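Local coordinates for tetratricopeptide TPR_2 repeat protein (Thermobaculum terrenum, PDB 5DJS), which is of unassigned function but joins tetratricopeptide repeats to a GT-B architecture of glycosyl transferase family 41 and holds uridine-5'-diphosphate, at residues S169-L172 with R173-V177; P397-R400 with T401-L404; S425-A428 with L429-G432. The protein carries 1 engineered substitution. All blocks are in the same frame, centred on the assembly; numbering follows the deposited sequence.

In a GT-B fold two Rossmann-like domains face each other across a cleft, and the three contacts sample both sides of it. Contacts 2 and 3 belong to one parallel sheet and its helices; their centres lie about 13 Å apart, and both touch UDP. They are joined by a salt bridge of 2.7 Å from R400 NH1 to E427 OE2, with L404 CD1 packed 3.6 Å from E427 CB. Contact 1 follows a strand of the other sheet, its centre about 17 Å from that of contact 2 and about 20 Å from that of contact 3. It touches neither, although the H175 side chain comes within about 7 Å of UDP, and Y179 of helix 176-187 makes a cation-pi contact with R400.

Contact 1: S169-L172 with R173-V177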
loop_
_atom_site.group_PDB
_atom_site.type_symbol
_atom_site.label_atom_id
_atom_site.label_comp_id
_atom_site.label_asym_id
_atom_site.label_seq_id
_atom_site.Cartn_x
_atom_site.Cartn_y
_atom_site.Cartn_z
ATOM N N SER A 169 7.249 2.424 -10.868
ATOM C CA SER A 169 7.040 1.861 -9.537
ATOM C C SER A 169 8.221 1.054 -9.064
ATOM O O SER A 169 8.938 0.462 -9.862
ATOM C CB SER A 169 5.826 0.941 -9.533
ATOM O OG SER A 169 5.489 0.574 -8.208
ATOM N N GLY A 170 8.398 1.025 -7.748
ATOM C CA GLY A 170 9.379 0.159 -7.098
ATOM C C GLY A 170 8.769 -1.046 -6.424
ATOM O O GLY A 170 9.435 -1.702 -5.622
ATOM N N GLU A 171 7.504 -1.345 -6.725
ATOM C CA GLU A 171 6.924 -2.619 -6.312
ATOM C C GLU A 171 6.189 -3.338 -7.470
ATOM O O GLU A 171 5.058 -3.826 -7.328
ATOM C CB GLU A 171 6.094 -2.447 -5.039
ATOM C CG GLU A 171 5.084 -1.326 -5.105
ATOM C CD GLU A 171 5.587 0.004 -4.558
ATOM O OE1 GLU A 171 6.777 0.134 -4.198
ATOM O OE2 GLU A 171 4.752 0.935 -4.478
ATOM N N LEU A 172 6.885 -3.398 -8.609
ATOM C CA LEU A 172 6.537 -4.250 -9.737
ATOM C C LEU A 172 7.013 -5.662 -9.433
ATOM O O LEU A 172 8.085 -6.047 -9.868
ATOM C CB LEU A 172 7.207 -3.742 -11.034
ATOM C CG LEU A 172 6.826 -2.338 -11.519
ATOM C CD1 LEU A 172 7.424 -2.080 -12.890
ATOM C CD2 LEU A 172 5.320 -2.143 -11.562
ATOM N N ARG A 173 6.215 -6.398 -8.659
ATOM C CA ARG A 173 6.514 -7.774 -8.212
ATOM C C ARG A 173 5.268 -8.346 -7.526
ATOM O O ARG A 173 4.209 -7.705 -7.558
ATOM C CB ARG A 173 7.726 -7.809 -7.256
ATOM C CG ARG A 173 7.504 -7.117 -5.919
ATOM C CD ARG A 173 8.688 -7.279 -4.973
ATOM N NE ARG A 173 8.530 -6.378 -3.837
ATOM C CZ ARG A 173 8.821 -5.079 -3.836
ATOM N NH1 ARG A 173 9.349 -4.480 -4.901
ATOM N NH2 ARG A 173 8.609 -4.373 -2.737
ATOM N N CYS A 174 5.388 -9.532 -6.907
ATOM C CA CYS A 174 4.308 -10.130 -6.097
ATOM C C CYS A 174 3.939 -9.183 -4.969
ATOM O O CYS A 174 4.508 -9.245 -3.882
ATOM C CB CYS A 174 4.720 -11.490 -5.524
ATOM S SG CYS A 174 4.860 -12.783 -6.777
ATOM N N HIS A 175 2.985 -8.303 -5.265
ATOM C CA HIS A 175 2.645 -7.178 -4.417
ATOM C C HIS A 175 1.410 -6.520 -5.022
ATOM O O HIS A 175 1.300 -6.450 -6.239
ATOM C CB HIS A 175 3.813 -6.181 -4.385
ATOM C CG HIS A 175 3.556 -4.979 -3.537
ATOM N ND1 HIS A 175 3.722 -4.977 -2.169
ATOM C CD2 HIS A 175 3.120 -3.744 -3.861
ATOM C CE1 HIS A 175 3.403 -3.787 -1.687
ATOM N NE2 HIS A 175 3.035 -3.019 -2.696
ATOM N N PRO A 176 0.472 -6.042 -4.189
ATOM C CA PRO A 176 -0.732 -5.376 -4.690
ATOM C C PRO A 176 -0.575 -4.585 -5.985
ATOM O O PRO A 176 -1.367 -4.775 -6.903
ATOM C CB PRO A 176 -1.088 -4.449 -3.532
ATOM C CG PRO A 176 -0.774 -5.311 -2.341
ATOM C CD PRO A 176 0.422 -6.151 -2.719
ATOM N N VAL A 177 0.436 -3.717 -6.049
ATOM C CA VAL A 177 0.774 -2.964 -7.267
ATOM C C VAL A 177 0.891 -3.892 -8.469
ATOM O O VAL A 177 0.122 -3.772 -9.420
ATOM C CB VAL A 177 2.067 -2.118 -7.104
ATOM C CG1 VAL A 177 2.603 -1.630 -8.446
ATOM C CG2 VAL A 177 1.811 -0.931 -6.175
#
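E171 meets three residues of the following segment, R173, H175 and V177, and its side chain illustrates how a short loop can fold onto itself. CB lies over one face of the R173 guanidinium, 3.8 Å from R173 NH1, and also touches the H175 ring. CG has two neighbours: H175 CD2 is 3.4 Å from E171 CG, approached obliquely, while V177 CG2 lies 3.5 Å from the same E171 CG. With chi1 at 51°, CG sits between the backbone N and the carbonyl carbon, and a bend at chi2 carries the carboxylate away from the arginine. Its oxygens then find partners beyond the loop: OE1 accepts from the backbone N of M250, and OE2 has a weak hydrogen bond with S245 OG. The buried acid is thus supplied with polar partners, its plane turned 65° from that of the imidazole.

This is the connection between strand 163-169 and helix 176-187, the first strand-to-helix passage of the six-stranded parallel sheet in its Rossmann-like domain. Two small turns shape it. S169 OG accepts from E171 N at 3.2 Å, forming an ST turn, and shares a hydrogen bond with S245 OG. L172 is the centre of an inverse gamma turn, in which R173 N makes a weak bond to E171 O.

R173, extended from CG to NE, reaches back over this turn. Its NH1 donates to G170 O at 2.9 Å, with an N-H...O angle of 151° and the oxygen near the guanidinium edge. From the start of the helix, V177 brings CG1 to 3.6 Å from S169 OG and 4.2 Å from L172 CD2.

Contact 2: P397-R400 with T401-L404. With UDP (uridine-5'-diphosphate), chain E.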
loop_
_atom_site.group_PDB
_atom_site.type_symbol
_atom_site.label_atom_id
_atom_site.label_comp_id
_atom_site.label_asym_id
_atom_site.label_seq_id
_atom_site.Cartn_x
_atom_site.Cartn_y
_atom_site.Cartn_z
ATOM N N PRO A 397 2.082 -14.926 8.809
ATOM C CA PRO A 397 1.705 -14.753 7.399
ATOM C C PRO A 397 2.032 -15.958 6.495
ATOM O O PRO A 397 2.923 -16.756 6.813
ATOM C CB PRO A 397 2.498 -13.508 6.973
ATOM C CG PRO A 397 3.692 -13.502 7.861
ATOM C CD PRO A 397 3.259 -14.109 9.170
ATOM N N MET A 398 1.297 -16.061 5.384
ATOM C CA MET A 398 1.344 -17.203 4.464
ATOM C C MET A 398 1.522 -16.790 3.007
ATOM O O MET A 398 1.273 -15.633 2.658
ATOM C CB MET A 398 0.012 -17.934 4.515
ATOM C CG MET A 398 -0.345 -18.521 5.858
ATOM S SD MET A 398 -1.984 -19.244 5.757
ATOM C CE MET A 398 -2.994 -17.799 5.858
ATOM N N PRO A 399 1.907 -17.752 2.137
ATOM C CA PRO A 399 1.811 -17.543 0.687
ATOM C C PRO A 399 0.401 -17.125 0.242
ATOM O O PRO A 399 -0.573 -17.349 0.968
ATOM C CB PRO A 399 2.181 -18.916 0.107
ATOM C CG PRO A 399 3.074 -19.533 1.132
ATOM C CD PRO A 399 2.608 -19.013 2.465
ATOM N N ARG A 400 0.316 -16.522 -0.941
ATOM C CA ARG A 400 -0.933 -15.929 -1.462
ATOM C C ARG A 400 -2.108 -16.924 -1.539
ATOM O O ARG A 400 -3.158 -16.664 -0.958
ATOM C CB ARG A 400 -0.661 -15.273 -2.829
ATOM C CG ARG A 400 -1.871 -14.908 -3.691
ATOM C CD ARG A 400 -2.243 -13.425 -3.708
ATOM N NE ARG A 400 -2.562 -13.002 -5.084
ATOM C CZ ARG A 400 -3.357 -11.988 -5.436
ATOM N NH1 ARG A 400 -3.973 -11.233 -4.528
ATOM N NH2 ARG A 400 -3.545 -11.727 -6.732
ATOM N N THR A 401 -1.934 -18.042 -2.244
ATOM C CA THR A 401 -3.012 -19.039 -2.395
ATOM C C THR A 401 -3.357 -19.754 -1.087
ATOM O O THR A 401 -4.512 -20.134 -0.888
ATOM C CB THR A 401 -2.698 -20.117 -3.458
ATOM O OG1 THR A 401 -1.441 -20.731 -3.167
ATOM C CG2 THR A 401 -2.670 -19.515 -4.865
ATOM N N ASP A 402 -2.366 -19.948 -0.214
ATOM C CA ASP A 402 -2.618 -20.480 1.128
ATOM C C ASP A 402 -3.513 -19.535 1.937
ATOM O O ASP A 402 -4.382 -19.997 2.676
ATOM C CB ASP A 402 -1.306 -20.754 1.889
ATOM C CG ASP A 402 -0.531 -21.956 1.335
ATOM O OD1 ASP A 402 -0.851 -22.431 0.230
ATOM O OD2 ASP A 402 0.412 -22.426 2.008
ATOM N N LEU A 403 -3.307 -18.223 1.789
ATOM C CA LEU A 403 -4.127 -17.224 2.491
ATOM C C LEU A 403 -5.535 -17.154 1.924
ATOM O O LEU A 403 -6.510 -17.115 2.679
ATOM C CB LEU A 403 -3.485 -15.836 2.440
ATOM C CG LEU A 403 -4.232 -14.700 3.169
ATOM C CD1 LEU A 403 -3.842 -14.602 4.641
ATOM C CD2 LEU A 403 -4.006 -13.373 2.463
ATOM N N LEU A 404 -5.638 -17.109 0.603
ATOM C CA LEU A 404 -6.936 -17.220 -0.072
ATOM C C LEU A 404 -7.750 -18.439 0.422
ATOM O O LEU A 404 -8.947 -18.331 0.714
ATOM C CB LEU A 404 -6.741 -17.293 -1.598
ATOM C CG LEU A 404 -6.825 -16.058 -2.517
ATOM C CD1 LEU A 404 -6.969 -14.734 -1.790
ATOM C CD2 LEU A 404 -5.640 -16.021 -3.473
HETATM N N1 UDP E . -0.677 -11.276 1.980
HETATM C C2 UDP E . 0.026 -12.509 2.110
HETATM N N3 UDP E . 0.177 -13.069 3.324
HETATM C C4 UDP E . -0.329 -12.488 4.424
HETATM C C5 UDP E . -1.025 -11.289 4.338
HETATM C C6 UDP E . -1.188 -10.696 3.091
HETATM O O2 UDP E . 0.517 -13.091 1.113
HETATM O O4 UDP E . -0.180 -13.018 5.535
HETATM C "C1'" UDP E . -0.854 -10.656 0.648
HETATM C "C2'" UDP E . -2.329 -10.632 0.298
HETATM O "O2'" UDP E . -2.444 -11.058 -1.061
HETATM C "C3'" UDP E . -2.758 -9.192 0.557
HETATM C "C4'" UDP E . -1.478 -8.366 0.441
HETATM O "O4'" UDP E . -0.393 -9.295 0.584
HETATM O "O3'" UDP E . -3.749 -8.741 -0.357
HETATM C "C5'" UDP E . -1.297 -7.256 1.478
HETATM O "O5'" UDP E . -2.522 -6.631 1.860
HETATM P PA UDP E . -2.554 -5.675 3.168
HETATM O O1A UDP E . -1.585 -4.546 2.911
HETATM O O2A UDP E . -2.381 -6.569 4.374
HETATM O O3A UDP E . -4.049 -5.061 3.279
HETATM P PB UDP E . -4.797 -4.245 2.101
HETATM O O1B UDP E . -4.642 -5.065 0.854
HETATM O O2B UDP E . -6.221 -4.218 2.551
HETATM O O3B UDP E . -4.124 -2.894 2.074
#
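The carbonyl oxygen of M398, a residue whose side chain packs on L403, accepts the N3 proton of UDP at 2.9 Å. One peptide earlier, M398 N gives a weak hydrogen bond to UDP O4, so a single residue's backbone meets two neighbouring positions of the uracil. The methionine side chain turns toward the helix instead: a bend at its last torsion (chi3 -78°) lays CE against L403 CD1, 3.5 Å away, the two chains crossing at about a right angle. L403 uses its other branch on the nucleotide, with CD2 3.9 Å from UDP C2'.

P399 is the N-cap of helix 400-405, and its first turn is closed by two backbone bonds. L403 N donates to P399 O at 3.0 Å, and L404 N donates almost straight to R400 O. The R400 side chain crosses L404 obliquely, its CG 3.9 Å from L404 CD2. Bends at chi2 and chi3 then bring it up to the ribose, where R400 CD is in contact with UDP O2' at 3.6 Å and that hydroxyl lies near the guanidinium edge. NH1 itself is engaged by E427 OE2 in a salt bridge.

Because the backbone offers an acceptor to N3-H and a donor to O4, the pattern is complementary to uracil and probably helps the pocket to recognise that base.

Contact 3: S425-A428 with L429-G432; sequences SLEA and LWMG. With UDP (uridine-5'-diphosphate), chain E.
E427 lays its CG against W430 CZ3, 4.0 Å away, and carries its carboxylate on to the ribose of UDP. With chi1 at -76° and the chain extended beyond CG, the two oxygens reach both sugar hydroxyls. UDP O2' donates to E427 OE2; the modelled separation is very short and its exact value doubtful. UDP O3' makes a weak hydrogen bond to the same carboxylate. OE2 also receives R400 of helix 400-405.

The indole is the next shell. E427 crosses it obliquely, the carboxylate plane 51° from that of the ring, while L426 covers one face: its CG stands 4.0 Å from the centroid of the six-membered ring of W430 in a CH-pi contact, and L426 CD2 lies 3.4 Å from W430 CZ2. L426 O lies over the same face, nearest W430 CG in the five-membered ring. The indole N-H is used as well, NE1 donating to C311 O.

All of this rides on helix 423-430, the helix of a beta-alpha-beta unit between strands 412-414 and 435-438. L429 N bonds to S425 O, and W430 N bonds to L426 O at 3.0 Å. M431 N is shared between E427 O (weak) and A428 O, 2.9 Å away, the donor standing above that carbonyl's plane. G432, with positive phi, is the C-prime residue of the Schellman motif that ends the helix, its N bonded to L429 O at 2.9 Å, with V433 N reaching back to A428 O. On the sheet side A428 and L429 pack against V435, and L429 also meets L451 and L452 of helix 447-454.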
loop_
_atom_site.group_PDB
_atom_site.type_symbol
_atom_site.label_atom_id
_atom_site.label_comp_id
_atom_site.label_asym_id
_atom_site.label_seq_id
_atom_site.Cartn_x
_atom_site.Cartn_y
_atom_site.Cartn_z
ATOM N N SER A 425 -9.896 -7.054 0.970
ATOM C CA SER A 425 -11.353 -7.051 0.773
ATOM C C SER A 425 -11.749 -7.719 -0.536
ATOM O O SER A 425 -12.681 -8.530 -0.564
ATOM C CB SER A 425 -11.900 -5.631 0.816
ATOM O OG SER A 425 -11.417 -5.002 1.973
ATOM N N LEU A 426 -11.031 -7.383 -1.608
ATOM C CA LEU A 426 -11.265 -7.997 -2.905
ATOM C C LEU A 426 -10.977 -9.501 -2.846
ATOM O O LEU A 426 -11.740 -10.302 -3.391
ATOM C CB LEU A 426 -10.420 -7.321 -3.981
ATOM C CG LEU A 426 -10.525 -7.891 -5.393
ATOM C CD1 LEU A 426 -11.911 -7.686 -5.977
ATOM C CD2 LEU A 426 -9.480 -7.236 -6.274
ATOM N N GLU A 427 -9.896 -9.879 -2.172
ATOM C CA GLU A 427 -9.564 -11.289 -1.994
ATOM C C GLU A 427 -10.664 -12.063 -1.278
ATOM O O GLU A 427 -10.931 -13.212 -1.624
ATOM C CB GLU A 427 -8.242 -11.443 -1.237
ATOM C CG GLU A 427 -7.019 -11.148 -2.097
ATOM C CD GLU A 427 -5.729 -11.108 -1.311
ATOM O OE1 GLU A 427 -5.762 -10.979 -0.060
ATOM O OE2 GLU A 427 -4.673 -11.205 -1.961
ATOM N N ALA A 428 -11.282 -11.437 -0.279
ATOM C CA ALA A 428 -12.391 -12.043 0.460
ATOM C C ALA A 428 -13.558 -12.328 -0.478
ATOM O O ALA A 428 -14.026 -13.468 -0.564
ATOM C CB ALA A 428 -12.839 -11.142 1.609
ATOM N N LEU A 429 -13.996 -11.299 -1.199
ATOM C CA LEU A 429 -15.085 -11.447 -2.168
ATOM C C LEU A 429 -14.796 -12.554 -3.193
ATOM O O LEU A 429 -15.672 -13.364 -3.474
ATOM C CB LEU A 429 -15.390 -10.125 -2.890
ATOM C CG LEU A 429 -15.790 -8.875 -2.083
ATOM C CD1 LEU A 429 -16.446 -7.849 -2.994
ATOM C CD2 LEU A 429 -16.703 -9.176 -0.908
ATOM N N TRP A 430 -13.571 -12.614 -3.713
ATOM C CA TRP A 430 -13.163 -13.709 -4.622
ATOM C C TRP A 430 -13.427 -15.116 -4.056
ATOM O O TRP A 430 -13.690 -16.054 -4.826
ATOM C CB TRP A 430 -11.669 -13.616 -4.995
ATOM C CG TRP A 430 -11.283 -12.530 -5.982
ATOM C CD1 TRP A 430 -12.099 -11.874 -6.869
ATOM C CD2 TRP A 430 -9.963 -12.017 -6.198
ATOM N NE1 TRP A 430 -11.368 -10.970 -7.602
ATOM C CE2 TRP A 430 -10.054 -11.038 -7.211
ATOM C CE3 TRP A 430 -8.711 -12.277 -5.620
ATOM C CZ2 TRP A 430 -8.936 -10.318 -7.660
ATOM C CZ3 TRP A 430 -7.595 -11.566 -6.075
ATOM C CH2 TRP A 430 -7.719 -10.600 -7.084
ATOM N N MET A 431 -13.335 -15.252 -2.727
ATOM C CA MET A 431 -13.626 -16.504 -2.008
ATOM C C MET A 431 -15.052 -16.589 -1.415
ATOM O O MET A 431 -15.318 -17.397 -0.516
ATOM C CB MET A 431 -12.582 -16.697 -0.901
ATOM C CG MET A 431 -11.146 -16.744 -1.401
ATOM S SD MET A 431 -10.860 -17.995 -2.669
ATOM C CE MET A 431 -11.216 -19.516 -1.789
ATOM N N GLY A 432 -15.969 -15.772 -1.926
ATOM C CA GLY A 432 -17.353 -15.808 -1.489
ATOM C C GLY A 432 -17.601 -15.454 -0.038
ATOM O O GLY A 432 -18.579 -15.929 0.540
HETATM N N1 UDP E . -0.677 -11.276 1.980
HETATM C C2 UDP E . 0.026 -12.509 2.110
HETATM N N3 UDP E . 0.177 -13.069 3.324
HETATM C C4 UDP E . -0.329 -12.488 4.424
HETATM C C5 UDP E . -1.025 -11.289 4.338
HETATM C C6 UDP E . -1.188 -10.696 3.091
HETATM O O2 UDP E . 0.517 -13.091 1.113
HETATM O O4 UDP E . -0.180 -13.018 5.535
HETATM C "C1'" UDP E . -0.854 -10.656 0.648
HETATM C "C2'" UDP E . -2.329 -10.632 0.298
HETATM O "O2'" UDP E . -2.444 -11.058 -1.061
HETATM C "C3'" UDP E . -2.758 -9.192 0.557
HETATM C "C4'" UDP E . -1.478 -8.366 0.441
HETATM O "O4'" UDP E . -0.393 -9.295 0.584
HETATM O "O3'" UDP E . -3.749 -8.741 -0.357
HETATM C "C5'" UDP E . -1.297 -7.256 1.478
HETATM O "O5'" UDP E . -2.522 -6.631 1.860
HETATM P PA UDP E . -2.554 -5.675 3.168
HETATM O O1A UDP E . -1.585 -4.546 2.911
HETATM O O2A UDP E . -2.381 -6.569 4.374
HETATM O O3A UDP E . -4.049 -5.061 3.279
HETATM P PB UDP E . -4.797 -4.245 2.101
HETATM O O1B UDP E . -4.642 -5.065 0.854
HETATM O O2B UDP E . -6.221 -4.218 2.551
HETATM O O3B UDP E . -4.124 -2.894 2.074
#